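Local coordinates for protein omega transaminase (Pseudomonas sp., PDB 5LHA) that probably transfers amino groups between amines and keto or aldehyde acceptors as a fold type I, pyridoxal phosphate-dependent transaminase, here holding its cofactor as pyridoxamine phosphate, at residues A419-V423 / L445-L450; P190-R194 / G379-G383; L371-V377 / L450-A455. All coordinates share one frame; numbering follows the deposited sequence.

Interaction 1 of 3, residues A419-V423 / L445-L450; sequences AGVLV and LMVSAL
Ala419 meets Ala449 methyl to methyl, its CB lying 3.8 Å from Ala449 CB, and so brings the end of helix 408-418 close to helix 440-457; the two CA atoms are only 5.3 Å apart, a separation that small side chains on both sides permit. Gly420 then turns the chain. Its positive phi of 100° and the two bonds back into the last helical turn define a Schellman motif, which closes helix 408-418. Val421, the next residue, makes the largest share of the contact on its segment and divides its two methyls between different helix residues. With CG1 anti to the backbone N (chi1 178°), that methyl reaches Met446, 3.8 Å from Met446 CG, and the two side chains cross at about a right angle. The other methyl drops between Leu445 and Ala449: Val421 CG2 is 3.6 Å from Ala449 CB and 3.7 Å from Leu445 CG, the leucine running past the valine in the opposite direction. Leu422 turns its side chain away from the helix, where it packs on Tyr88 of the second subunit. Val423 faces the helix again, as the alternation of an extended chain requires, but more loosely. Its CG1 is 4.4 Å from Met446 CE, which the bend at chi3 (74°) swings toward Val423, and its CG2 is 4.3 Å from Leu450 CD2. Leu56 of the adjoining strand 54-57 also touches Val421, Leu445 and Met446, extending the same apolar layer. Every contact across the pair is between carbon atoms, so the helix is held against the sheet by complementary shape and burial of apolar surface, with side-chain size setting the spacing.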
loop_
_atom_site.group_PDB
_atom_site.type_symbol
_atom_site.label_atom_id
_atom_site.label_comp_id
_atom_site.label_asym_id
_atom_site.label_seq_id
_atom_site.Cartn_x
_atom_site.Cartn_y
_atom_site.Cartn_z
ATOM N N ALA A 419 -35.527 5.316 -33.804
ATOM C CA ALA A 419 -36.664 4.414 -33.932
ATOM C C ALA A 419 -37.509 4.351 -32.665
ATOM O O ALA A 419 -38.457 3.559 -32.615
ATOM C CB ALA A 419 -36.184 3.007 -34.301
ATOM N N GLY A 420 -37.195 5.160 -31.653
ATOM C CA GLY A 420 -38.063 5.334 -30.507
ATOM C C GLY A 420 -37.703 4.567 -29.253
ATOM O O GLY A 420 -38.552 4.451 -28.364
ATOM N N VAL A 421 -36.490 4.024 -29.153
ATOM C CA VAL A 421 -36.099 3.227 -27.992
ATOM C C VAL A 421 -34.677 3.601 -27.591
ATOM O O VAL A 421 -33.739 3.411 -28.373
ATOM C CB VAL A 421 -36.186 1.713 -28.261
ATOM C CG1 VAL A 421 -35.718 0.943 -27.048
ATOM C CG2 VAL A 421 -37.597 1.307 -28.606
ATOM N N LEU A 422 -34.511 4.110 -26.375
ATOM C CA LEU A 422 -33.189 4.440 -25.853
ATOM C C LEU A 422 -32.560 3.200 -25.231
ATOM O O LEU A 422 -33.151 2.581 -24.344
ATOM C CB LEU A 422 -33.259 5.561 -24.817
ATOM C CG LEU A 422 -31.880 6.021 -24.325
ATOM C CD1 LEU A 422 -31.002 6.512 -25.472
ATOM C CD2 LEU A 422 -31.987 7.076 -23.241
ATOM N N VAL A 423 -31.382 2.819 -25.728
ATOM C CA VAL A 423 -30.585 1.725 -25.184
ATOM C C VAL A 423 -29.183 2.261 -24.906
ATOM O O VAL A 423 -28.846 3.392 -25.262
ATOM C CB VAL A 423 -30.541 0.500 -26.118
ATOM C CG1 VAL A 423 -31.950 -0.025 -26.342
ATOM C CG2 VAL A 423 -29.903 0.871 -27.434
ATOM N N LEU A 445 -41.650 -3.611 -29.061
ATOM C CA LEU A 445 -41.158 -2.331 -29.570
ATOM C C LEU A 445 -39.639 -2.258 -29.510
ATOM O O LEU A 445 -38.997 -1.729 -30.427
ATOM C CB LEU A 445 -41.778 -1.175 -28.782
ATOM C CG LEU A 445 -41.138 0.203 -28.983
ATOM C CD1 LEU A 445 -41.158 0.631 -30.447
ATOM C CD2 LEU A 445 -41.826 1.245 -28.114
ATOM N N MET A 446 -39.047 -2.782 -28.436
ATOM C CA MET A 446 -37.593 -2.791 -28.315
ATOM C C MET A 446 -36.955 -3.699 -29.356
ATOM O O MET A 446 -35.903 -3.373 -29.912
ATOM C CB MET A 446 -37.216 -3.207 -26.907
ATOM C CG MET A 446 -37.659 -2.172 -25.911
ATOM S SD MET A 446 -37.054 -2.539 -24.278
ATOM C CE MET A 446 -35.329 -2.103 -24.459
ATOM N N VAL A 447 -37.563 -4.855 -29.611
ATOM C CA VAL A 447 -37.077 -5.747 -30.657
ATOM C C VAL A 447 -37.069 -5.032 -32.002
ATOM O O VAL A 447 -36.079 -5.067 -32.743
ATOM C CB VAL A 447 -37.945 -7.017 -30.706
ATOM C CG1 VAL A 447 -37.629 -7.849 -31.943
ATOM C CG2 VAL A 447 -37.729 -7.827 -29.457
ATOM N N SER A 448 -38.174 -4.363 -32.329
ATOM C CA SER A 448 -38.301 -3.722 -33.634
ATOM C C SER A 448 -37.274 -2.614 -33.830
ATOM O O SER A 448 -36.790 -2.408 -34.949
ATOM C CB SER A 448 -39.714 -3.166 -33.803
ATOM O OG SER A 448 -40.669 -4.210 -33.782
ATOM N N ALA A 449 -36.973 -1.854 -32.772
ATOM C CA ALA A 449 -36.060 -0.722 -32.916
ATOM C C ALA A 449 -34.617 -1.177 -33.106
ATOM O O ALA A 449 -33.864 -0.559 -33.870
ATOM C CB ALA A 449 -36.174 0.211 -31.709
ATOM N N LEU A 450 -34.213 -2.251 -32.426
ATOM C CA LEU A 450 -32.866 -2.781 -32.616
ATOM C C LEU A 450 -32.711 -3.419 -33.992
ATOM O O LEU A 450 -31.662 -3.275 -34.633
ATOM C CB LEU A 450 -32.525 -3.770 -31.503
ATOM C CG LEU A 450 -32.392 -3.070 -30.147
ATOM C CD1 LEU A 450 -32.529 -4.045 -28.983
ATOM C CD2 LEU A 450 -31.076 -2.301 -30.078
#

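Interaction 2 of 3, residues P190-R194 / G379-G383; sequences PWLYR and GEVRG
Tyr193 lays its ring over Glu380 in a CH-pi contact, reached with CG anti to the backbone N (chi1 -160°): Glu380 CG sits over the face, 3.9 Å from the Tyr193 ring centroid. The carboxylate continues along the same face, its plane 22° from that of the ring, and Glu380 CD comes within 3.5 Å of Tyr193 CD1. The side chains run in opposite directions, which takes the phenol hydroxyl out over the glycine backbone, with Tyr193 OH 3.1 Å from Gly379 CA.

A second contact brings Trp191 to Arg382. Trp191 NE1 stands over the centre of the guanidinium, 3.6 Å from Arg382 CZ, with the indole and guanidinium planes 71° apart, so the groups do not stack. This indole nitrogen is buried without a hydrogen-bond partner.

Arg382 NH1 donates to Glu380 OE2 at 2.7 Å, nearly in the guanidinium plane and onto the anti lone pair of the oxygen. A water lies 2.5 Å from Tyr193 OH and bonds weakly to Gly379 O.

The contact packs the loop between strand 184-187 of one seven-stranded sheet and helix 202-220 onto edge strand 378-384 of the other. Asp391 forms salt bridges with both Arg382 and Arg194, probably offsetting these like charges. With Glu380, Asp391 and the Gly238 carbonyl engaged, the Arg382 guanidinium is probably held in rotation, and the aromatic side chains of 190-194 lie against the Glu380-Arg382 pair.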
loop_
_atom_site.group_PDB
_atom_site.type_symbol
_atom_site.label_atom_id
_atom_site.label_comp_id
_atom_site.label_asym_id
_atom_site.label_seq_id
_atom_site.Cartn_x
_atom_site.Cartn_y
_atom_site.Cartn_z
ATOM N N PRO A 190 -16.925 -16.570 -14.522
ATOM C CA PRO A 190 -17.474 -17.681 -15.314
ATOM C C PRO A 190 -18.310 -17.192 -16.490
ATOM O O PRO A 190 -19.548 -17.214 -16.465
ATOM C CB PRO A 190 -18.296 -18.465 -14.286
ATOM C CG PRO A 190 -18.686 -17.448 -13.287
ATOM C CD PRO A 190 -17.533 -16.499 -13.182
ATOM N N TRP A 191 -17.603 -16.735 -17.528
ATOM C CA TRP A 191 -18.161 -16.079 -18.707
ATOM C C TRP A 191 -18.021 -17.039 -19.882
ATOM O O TRP A 191 -16.902 -17.340 -20.311
ATOM C CB TRP A 191 -17.429 -14.766 -18.977
ATOM C CG TRP A 191 -18.016 -13.881 -20.060
ATOM C CD1 TRP A 191 -19.229 -14.015 -20.678
ATOM C CD2 TRP A 191 -17.399 -12.726 -20.640
ATOM N NE1 TRP A 191 -19.405 -13.011 -21.605
ATOM C CE2 TRP A 191 -18.296 -12.209 -21.602
ATOM C CE3 TRP A 191 -16.174 -12.080 -20.442
ATOM C CZ2 TRP A 191 -18.004 -11.076 -22.362
ATOM C CZ3 TRP A 191 -15.886 -10.955 -21.197
ATOM C CH2 TRP A 191 -16.800 -10.461 -22.143
ATOM N N LEU A 192 -19.149 -17.556 -20.370
ATOM C CA LEU A 192 -19.098 -18.579 -21.411
ATOM C C LEU A 192 -18.586 -18.015 -22.735
ATOM O O LEU A 192 -17.845 -18.690 -23.461
ATOM C CB LEU A 192 -20.489 -19.184 -21.604
ATOM C CG LEU A 192 -21.044 -20.119 -20.534
ATOM C CD1 LEU A 192 -22.560 -19.960 -20.456
ATOM C CD2 LEU A 192 -20.666 -21.545 -20.871
ATOM N N TYR A 193 -18.935 -16.764 -23.047
ATOM C CA TYR A 193 -18.570 -16.205 -24.343
ATOM C C TYR A 193 -17.065 -15.946 -24.442
ATOM O O TYR A 193 -16.471 -16.146 -25.507
ATOM C CB TYR A 193 -19.381 -14.932 -24.614
ATOM C CG TYR A 193 -19.424 -14.569 -26.082
ATOM C CD1 TYR A 193 -20.011 -15.427 -27.013
ATOM C CD2 TYR A 193 -18.844 -13.394 -26.548
ATOM C CE1 TYR A 193 -20.035 -15.112 -28.363
ATOM C CE2 TYR A 193 -18.870 -13.069 -27.898
ATOM C CZ TYR A 193 -19.464 -13.932 -28.801
ATOM O OH TYR A 193 -19.480 -13.618 -30.144
ATOM N N ARG A 194 -16.431 -15.491 -23.356
ATOM C CA ARG A 194 -14.990 -15.211 -23.337
ATOM C C ARG A 194 -14.418 -15.669 -22.003
ATOM O O ARG A 194 -14.753 -15.087 -20.966
ATOM C CB ARG A 194 -14.696 -13.722 -23.540
ATOM C CG ARG A 194 -15.093 -13.139 -24.885
ATOM C CD ARG A 194 -14.536 -11.729 -25.042
ATOM N NE ARG A 194 -14.973 -11.094 -26.284
ATOM C CZ ARG A 194 -16.142 -10.481 -26.450
ATOM N NH1 ARG A 194 -17.016 -10.401 -25.450
ATOM N NH2 ARG A 194 -16.434 -9.939 -27.626
ATOM N N GLY A 379 -22.520 -10.879 -31.966
ATOM C CA GLY A 379 -21.860 -12.089 -31.509
ATOM C C GLY A 379 -22.758 -13.045 -30.751
ATOM O O GLY A 379 -22.911 -14.201 -31.153
ATOM N N GLU A 380 -23.373 -12.567 -29.674
ATOM C CA GLU A 380 -24.413 -13.312 -28.970
ATOM C C GLU A 380 -25.293 -12.316 -28.223
ATOM O O GLU A 380 -24.949 -11.140 -28.075
ATOM C CB GLU A 380 -23.843 -14.347 -27.988
ATOM C CG GLU A 380 -23.231 -13.753 -26.724
ATOM C CD GLU A 380 -23.145 -14.763 -25.577
ATOM O OE1 GLU A 380 -23.317 -15.977 -25.813
ATOM O OE2 GLU A 380 -22.910 -14.341 -24.431
ATOM N N VAL A 381 -26.446 -12.800 -27.763
ATOM C CA VAL A 381 -27.346 -12.031 -26.910
ATOM C C VAL A 381 -27.620 -12.863 -25.663
ATOM O O VAL A 381 -28.125 -13.989 -25.763
ATOM C CB VAL A 381 -28.661 -11.675 -27.628
ATOM C CG1 VAL A 381 -29.564 -10.858 -26.716
ATOM C CG2 VAL A 381 -28.373 -10.917 -28.921
ATOM N N ARG A 382 -27.296 -12.308 -24.496
ATOM C CA ARG A 382 -27.438 -13.009 -23.231
ATOM C C ARG A 382 -28.183 -12.131 -22.240
ATOM O O ARG A 382 -28.254 -10.909 -22.392
ATOM C CB ARG A 382 -26.077 -13.388 -22.644
ATOM C CG ARG A 382 -25.036 -12.298 -22.812
ATOM C CD ARG A 382 -23.784 -12.576 -22.014
ATOM N NE ARG A 382 -22.902 -11.416 -22.005
ATOM C CZ ARG A 382 -22.091 -11.089 -23.009
ATOM N NH1 ARG A 382 -22.036 -11.839 -24.103
ATOM N NH2 ARG A 382 -21.324 -10.011 -22.920
ATOM N N GLY A 383 -28.726 -12.768 -21.212
ATOM C CA GLY A 383 -29.506 -12.039 -20.239
ATOM C C GLY A 383 -30.155 -12.966 -19.240
ATOM O O GLY A 383 -30.157 -14.191 -19.387
HETATM O O HOH W 1 -19.870 -15.587 -31.702
#

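Interaction 3 of 3, residues L371-V377 / L450-A455; sequences LVERYAV and LEAAFA
Tyr375 spreads its ring flat over the start of the Phe454 side chain. Phe454 CB stands 3.4 Å from the tyrosine ring centroid and 8° off its normal, a well-centred CH-pi contact. The two aromatic rings themselves are neither stacked nor edge-to-face: their planes meet at 37° with centroids 5.5 Å apart, because the phenylalanine ring leads on from CB away from the tyrosine. Carrying its CG anti to the carbonyl carbon (chi1 -67°), Tyr375 extends across the helix so that its hydroxyl reaches the backbone, with Tyr375 OH 3.3 Å from Glu451 O. Tyr375 OH is also 3.4 Å from Ala455 CB.

The phenylalanine ring is met at its edge by Val377, whose CG1 lies near the ring plane, 3.9 Å from Phe454 CE1; these side chains cross at about a right angle. Leu371 fills the other end of the contact, placing CD2 3.9 Å from Glu451 CG and turning CD1 toward Phe454.

Helix 370-374 and the turn after it thus rest on helix 440-457. Phe454 also packs on Leu392 and Val378 of the neighbouring strands 387-393 and 378-384, and on Ile412 of helix 408-418.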
loop_
_atom_site.group_PDB
_atom_site.type_symbol
_atom_site.label_atom_id
_atom_site.label_comp_id
_atom_site.label_asym_id
_atom_site.label_seq_id
_atom_site.Cartn_x
_atom_site.Cartn_y
_atom_site.Cartn_z
ATOM N N LEU A 371 -31.348 -12.078 -34.313
ATOM C CA LEU A 371 -30.367 -11.051 -34.660
ATOM C C LEU A 371 -28.975 -11.650 -34.809
ATOM O O LEU A 371 -28.165 -11.166 -35.609
ATOM C CB LEU A 371 -30.356 -9.939 -33.607
ATOM C CG LEU A 371 -31.484 -8.901 -33.581
ATOM C CD1 LEU A 371 -31.279 -7.959 -32.402
ATOM C CD2 LEU A 371 -31.599 -8.120 -34.885
ATOM N N VAL A 372 -28.664 -12.675 -34.014
ATOM C CA VAL A 372 -27.340 -13.289 -34.059
ATOM C C VAL A 372 -27.038 -13.835 -35.451
ATOM O O VAL A 372 -25.950 -13.625 -35.996
ATOM C CB VAL A 372 -27.237 -14.392 -32.993
ATOM C CG1 VAL A 372 -25.873 -15.061 -33.046
ATOM C CG2 VAL A 372 -27.508 -13.809 -31.618
ATOM N N GLU A 373 -27.986 -14.563 -36.039
ATOM C CA GLU A 373 -27.777 -15.105 -37.379
ATOM C C GLU A 373 -27.859 -14.023 -38.450
ATOM O O GLU A 373 -27.094 -14.049 -39.421
ATOM C CB GLU A 373 -28.774 -16.229 -37.652
ATOM C CG GLU A 373 -28.521 -17.501 -36.835
ATOM C CD GLU A 373 -28.663 -17.309 -35.333
ATOM O OE1 GLU A 373 -29.239 -16.288 -34.899
ATOM O OE2 GLU A 373 -28.191 -18.187 -34.579
ATOM N N ARG A 374 -28.774 -13.058 -38.289
ATOM C CA ARG A 374 -29.003 -12.062 -39.337
ATOM C C ARG A 374 -27.794 -11.152 -39.535
ATOM O O ARG A 374 -27.469 -10.782 -40.669
ATOM C CB ARG A 374 -30.233 -11.219 -39.008
ATOM C CG ARG A 374 -31.565 -11.958 -39.066
ATOM C CD ARG A 374 -32.714 -11.028 -38.685
ATOM N NE ARG A 374 -33.927 -11.755 -38.312
ATOM C CZ ARG A 374 -35.068 -11.717 -38.994
ATOM N NH1 ARG A 374 -35.164 -10.972 -40.089
ATOM N NH2 ARG A 374 -36.118 -12.413 -38.576
ATOM N N TYR A 375 -27.119 -10.777 -38.453
ATOM C CA TYR A 375 -26.124 -9.711 -38.472
ATOM C C TYR A 375 -24.782 -10.248 -37.995
ATOM O O TYR A 375 -24.672 -10.749 -36.871
ATOM C CB TYR A 375 -26.589 -8.535 -37.611
ATOM C CG TYR A 375 -27.802 -7.819 -38.166
ATOM C CD1 TYR A 375 -27.685 -6.961 -39.253
ATOM C CD2 TYR A 375 -29.061 -8.007 -37.613
ATOM C CE1 TYR A 375 -28.783 -6.303 -39.767
ATOM C CE2 TYR A 375 -30.172 -7.349 -38.124
ATOM C CZ TYR A 375 -30.025 -6.497 -39.198
ATOM O OH TYR A 375 -31.123 -5.843 -39.705
ATOM N N ALA A 376 -23.773 -10.176 -38.870
ATOM C CA ALA A 376 -22.437 -10.651 -38.514
ATOM C C ALA A 376 -21.908 -9.982 -37.250
ATOM O O ALA A 376 -21.263 -10.633 -36.418
ATOM C CB ALA A 376 -21.472 -10.424 -39.681
ATOM N N VAL A 377 -22.178 -8.684 -37.081
ATOM C CA VAL A 377 -21.605 -7.948 -35.958
ATOM C C VAL A 377 -22.183 -8.405 -34.619
ATOM O O VAL A 377 -21.567 -8.177 -33.573
ATOM C CB VAL A 377 -21.791 -6.430 -36.180
ATOM C CG1 VAL A 377 -23.248 -6.013 -35.972
ATOM C CG2 VAL A 377 -20.868 -5.631 -35.273
ATOM N N LEU A 450 -34.213 -2.251 -32.426
ATOM C CA LEU A 450 -32.866 -2.781 -32.616
ATOM C C LEU A 450 -32.711 -3.419 -33.992
ATOM O O LEU A 450 -31.662 -3.275 -34.633
ATOM C CB LEU A 450 -32.525 -3.770 -31.503
ATOM C CG LEU A 450 -32.392 -3.070 -30.147
ATOM C CD1 LEU A 450 -32.529 -4.045 -28.983
ATOM C CD2 LEU A 450 -31.076 -2.301 -30.078
ATOM N N GLU A 451 -33.728 -4.156 -34.445
ATOM C CA GLU A 451 -33.723 -4.687 -35.802
ATOM C C GLU A 451 -33.506 -3.572 -36.824
ATOM O O GLU A 451 -32.701 -3.709 -37.755
ATOM C CB GLU A 451 -35.045 -5.407 -36.072
ATOM C CG GLU A 451 -35.241 -6.716 -35.317
ATOM C CD GLU A 451 -36.549 -7.408 -35.693
ATOM O OE1 GLU A 451 -37.476 -6.715 -36.162
ATOM O OE2 GLU A 451 -36.652 -8.646 -35.526
ATOM N N ALA A 452 -34.211 -2.450 -36.651
ATOM C CA ALA A 452 -34.011 -1.298 -37.527
ATOM C C ALA A 452 -32.598 -0.737 -37.405
ATOM O O ALA A 452 -31.971 -0.390 -38.414
ATOM C CB ALA A 452 -35.042 -0.217 -37.210
ATOM N N ALA A 453 -32.080 -0.642 -36.177
ATOM C CA ALA A 453 -30.757 -0.056 -35.973
ATOM C C ALA A 453 -29.666 -0.891 -36.634
ATOM O O ALA A 453 -28.703 -0.343 -37.183
ATOM C CB ALA A 453 -30.488 0.115 -34.479
ATOM N N PHE A 454 -29.780 -2.221 -36.562
ATOM C CA PHE A 454 -28.779 -3.078 -37.187
ATOM C C PHE A 454 -28.938 -3.140 -38.695
ATOM O O PHE A 454 -27.948 -3.346 -39.403
ATOM C CB PHE A 454 -28.839 -4.486 -36.601
ATOM C CG PHE A 454 -28.232 -4.586 -35.249
ATOM C CD1 PHE A 454 -26.857 -4.643 -35.101
ATOM C CD2 PHE A 454 -29.026 -4.593 -34.125
ATOM C CE1 PHE A 454 -26.296 -4.722 -33.856
ATOM C CE2 PHE A 454 -28.470 -4.666 -32.879
ATOM C CZ PHE A 454 -27.106 -4.732 -32.741
ATOM N N ALA A 455 -30.163 -2.991 -39.208
ATOM C CA ALA A 455 -30.329 -2.852 -40.650
ATOM C C ALA A 455 -29.640 -1.591 -41.146
ATOM O O ALA A 455 -29.039 -1.580 -42.226
ATOM C CB ALA A 455 -31.813 -2.832 -41.017
#

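Interactions 1 and 3 use successive turns of helix 440-457 and share Leu450; their centres are about 12 Å apart. Interaction 1 joins that helix to strand 421-426, well inside a seven-stranded mixed sheet, whereas interaction 3 brings helix 370-374 onto it near the sheet's edge. That edge is strand 378-384, which supplies one side of interaction 2. Because this strand follows helix 370-374 in the chain, interactions 2 and 3 touch, Gly379 O lying 3.6 Å from Val372 CG1, although their centres are about 17 Å apart; interactions 1 and 2 stay about 8 Å apart at their nearest atoms. None of the six segments contains a residue of the pyridoxamine phosphate pocket, so all three contacts concern the surrounding framework.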